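Local atomic coordinates of DUF2442 domain-containing protein (Nitrosomonas europaea, PDB entry 2AUW), a protein that is of unknown function but probably binds DNA, with an alpha-beta N-terminal part and a helical C-terminal part. Residues V90-F95 against I130-W135. Numbering follows the deposited sequence.
Sequences VSHEMF and IPRTIW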
loop_
_atom_site.group_PDB
_atom_site.type_symbol
_atom_site.label_atom_id
_atom_site.label_comp_id
_atom_site.label_asym_id
_atom_site.label_seq_id
_atom_site.Cartn_x
_atom_site.Cartn_y
_atom_site.Cartn_z
ATOM N N VAL B 90 -3.958 -23.056 -6.371
ATOM C CA VAL B 90 -3.834 -21.934 -7.301
ATOM C C VAL B 90 -2.765 -20.952 -6.821
ATOM O O VAL B 90 -2.842 -20.443 -5.688
ATOM C CB VAL B 90 -5.195 -21.241 -7.424
ATOM C CG1 VAL B 90 -5.128 -20.035 -8.396
ATOM C CG2 VAL B 90 -6.255 -22.287 -7.848
ATOM N N SER B 91 -1.769 -20.663 -7.662
ATOM C CA SER B 91 -0.724 -19.727 -7.279
ATOM C C SER B 91 -1.112 -18.297 -7.616
ATOM O O SER B 91 -1.966 -18.041 -8.484
ATOM C CB SER B 91 0.631 -20.051 -7.962
ATOM O OG SER B 91 0.429 -19.941 -9.378
ATOM N N HIS B 92 -0.444 -17.360 -6.944
ATOM C CA HIS B 92 -0.543 -15.944 -7.305
ATOM C C HIS B 92 -0.076 -15.650 -8.749
ATOM O O HIS B 92 -0.547 -14.689 -9.358
ATOM C CB HIS B 92 0.268 -15.092 -6.310
ATOM C CG HIS B 92 1.744 -15.189 -6.505
ATOM N ND1 HIS B 92 2.479 -16.272 -6.082
ATOM C CD2 HIS B 92 2.626 -14.332 -7.080
ATOM C CE1 HIS B 92 3.750 -16.086 -6.396
ATOM N NE2 HIS B 92 3.864 -14.915 -7.005
ATOM N N GLU B 93 0.849 -16.460 -9.271
ATOM C CA GLU B 93 1.294 -16.340 -10.681
ATOM C C GLU B 93 0.226 -16.736 -11.678
ATOM O O GLU B 93 0.043 -16.051 -12.672
ATOM C CB GLU B 93 2.579 -17.130 -10.937
ATOM C CG GLU B 93 3.769 -16.531 -10.231
ATOM C CD GLU B 93 5.090 -17.183 -10.603
ATOM O OE1 GLU B 93 5.119 -18.168 -11.352
ATOM O OE2 GLU B 93 6.111 -16.702 -10.125
HETATM N N MSE B 94 -0.503 -17.811 -11.406
HETATM C CA MSE B 94 -1.644 -18.197 -12.248
HETATM C C MSE B 94 -2.661 -17.055 -12.301
HETATM O O MSE B 94 -3.179 -16.696 -13.370
HETATM C CB MSE B 94 -2.286 -19.491 -11.707
HETATM C CG MSE B 94 -1.486 -20.745 -12.036
HETATM SE SE MSE B 94 -2.087 -22.250 -10.993
HETATM C CE MSE B 94 -3.902 -22.429 -11.704
ATOM N N PHE B 95 -2.907 -16.451 -11.143
ATOM C CA PHE B 95 -3.841 -15.341 -11.005
ATOM C C PHE B 95 -3.322 -14.088 -11.725
ATOM O O PHE B 95 -4.069 -13.433 -12.477
ATOM C CB PHE B 95 -4.087 -15.046 -9.511
ATOM C CG PHE B 95 -5.168 -14.020 -9.256
ATOM C CD1 PHE B 95 -6.523 -14.387 -9.322
ATOM C CD2 PHE B 95 -4.839 -12.696 -8.951
ATOM C CE1 PHE B 95 -7.557 -13.463 -9.094
ATOM C CE2 PHE B 95 -5.862 -11.740 -8.713
ATOM C CZ PHE B 95 -7.232 -12.137 -8.778
ATOM N N ILE B 130 -5.414 -18.266 -2.600
ATOM C CA ILE B 130 -6.496 -18.116 -3.565
ATOM C C ILE B 130 -7.423 -19.343 -3.539
ATOM O O ILE B 130 -6.977 -20.472 -3.857
ATOM C CB ILE B 130 -5.921 -17.880 -4.973
ATOM C CG1 ILE B 130 -4.993 -16.651 -4.973
ATOM C CG2 ILE B 130 -7.063 -17.727 -5.993
ATOM C CD1 ILE B 130 -4.216 -16.441 -6.286
ATOM N N PRO B 131 -8.696 -19.140 -3.141
ATOM C CA PRO B 131 -9.574 -20.311 -3.101
ATOM C C PRO B 131 -9.863 -20.880 -4.511
ATOM O O PRO B 131 -9.845 -20.147 -5.524
ATOM C CB PRO B 131 -10.855 -19.795 -2.449
ATOM C CG PRO B 131 -10.576 -18.376 -1.957
ATOM C CD PRO B 131 -9.383 -17.897 -2.727
ATOM N N ARG B 132 -10.110 -22.190 -4.560
ATOM C CA ARG B 132 -10.559 -22.867 -5.784
ATOM C C ARG B 132 -11.721 -22.105 -6.456
ATOM O O ARG B 132 -11.703 -21.893 -7.656
ATOM C CB ARG B 132 -10.937 -24.326 -5.439
ATOM C CG ARG B 132 -11.813 -25.064 -6.462
ATOM C CD ARG B 132 -12.181 -26.477 -5.978
ATOM N NE ARG B 132 -12.888 -27.162 -7.052
ATOM C CZ ARG B 132 -12.335 -28.019 -7.898
ATOM N NH1 ARG B 132 -11.044 -28.346 -7.790
ATOM N NH2 ARG B 132 -13.082 -28.560 -8.856
ATOM N N THR B 133 -12.707 -21.669 -5.672
ATOM C CA THR B 133 -13.875 -20.938 -6.208
ATOM C C THR B 133 -13.466 -19.682 -7.042
ATOM O O THR B 133 -14.042 -19.393 -8.098
ATOM C CB THR B 133 -14.812 -20.503 -5.068
ATOM O OG1 THR B 133 -14.959 -21.574 -4.106
ATOM C CG2 THR B 133 -16.151 -20.128 -5.618
ATOM N N ILE B 134 -12.460 -18.955 -6.560
ATOM C CA ILE B 134 -11.993 -17.732 -7.225
ATOM C C ILE B 134 -11.337 -18.083 -8.551
ATOM O O ILE B 134 -11.642 -17.468 -9.577
ATOM C CB ILE B 134 -11.033 -16.908 -6.297
ATOM C CG1 ILE B 134 -11.846 -16.213 -5.188
ATOM C CG2 ILE B 134 -10.193 -15.869 -7.110
ATOM C CD1 ILE B 134 -12.905 -15.228 -5.738
ATOM N N TRP B 135 -10.443 -19.081 -8.548
ATOM C CA TRP B 135 -9.823 -19.498 -9.804
ATOM C C TRP B 135 -10.825 -20.020 -10.853
ATOM O O TRP B 135 -10.736 -19.680 -12.032
ATOM C CB TRP B 135 -8.669 -20.480 -9.570
ATOM C CG TRP B 135 -7.942 -20.792 -10.843
ATOM C CD1 TRP B 135 -7.841 -22.015 -11.458
ATOM C CD2 TRP B 135 -7.273 -19.854 -11.698
ATOM N NE1 TRP B 135 -7.145 -21.888 -12.637
ATOM C CE2 TRP B 135 -6.765 -20.582 -12.798
ATOM C CE3 TRP B 135 -7.027 -18.470 -11.626
ATOM C CZ2 TRP B 135 -6.033 -19.979 -13.822
ATOM C CZ3 TRP B 135 -6.303 -17.864 -12.661
ATOM C CH2 TRP B 135 -5.803 -18.631 -13.738
HETATM O O HOH W 1 -3.041 -19.581 -3.242
HETATM O O HOH W 2 -5.721 -22.877 -4.227
#
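Val-90, Ile-130 and Trp-135 join the lead-in loops and first turns of helices 92-101 and 132-144, in the all-helical part of the chain, whose helices 106-113 and 117-124 form what is probably a helix-turn-helix unit. Trp-135 has the largest share of the buried surface, closely followed by Ile-130 and Val-90. Its CG lies anti to the backbone N (chi1 -174°), which swings the ring toward the 90-95 segment, where Val-90 CG1 and Met-94 CE cover the same face. The selenomethionine methyl sits over the five-membered ring in a CH-pi contact, CE 3.8 Å from the centroid, while Val-90 CG2 presses on Trp-135 CB at 3.5 Å. With an alanine here, Met-94 CE would probably lose the ring face it lies on and Val-90 CG1 its cover there, opening a gap between the two helix starts. Buried Ile-130 packs alongside: its CD1 reaches Phe-95 CB at 3.5 Å, and its CG2 meets Val-90 CG1. Phe-95 also packs on Val-120 of helix 117-124, and Tyr-123 of that helix touches Ile-130 and Ile-134. Ser-91 caps helix 92-101, its OG accepting from Met-94 N and also hydrogen-bonded to Glu-85. No direct hydrogen bond crosses the contact. Instead two waters link the backbones of Val-90 and Ile-130: one bridges Val-90 N and Ile-130 O, and the other accepts from Ile-130 N and donates to Val-90 O at 2.6 Å.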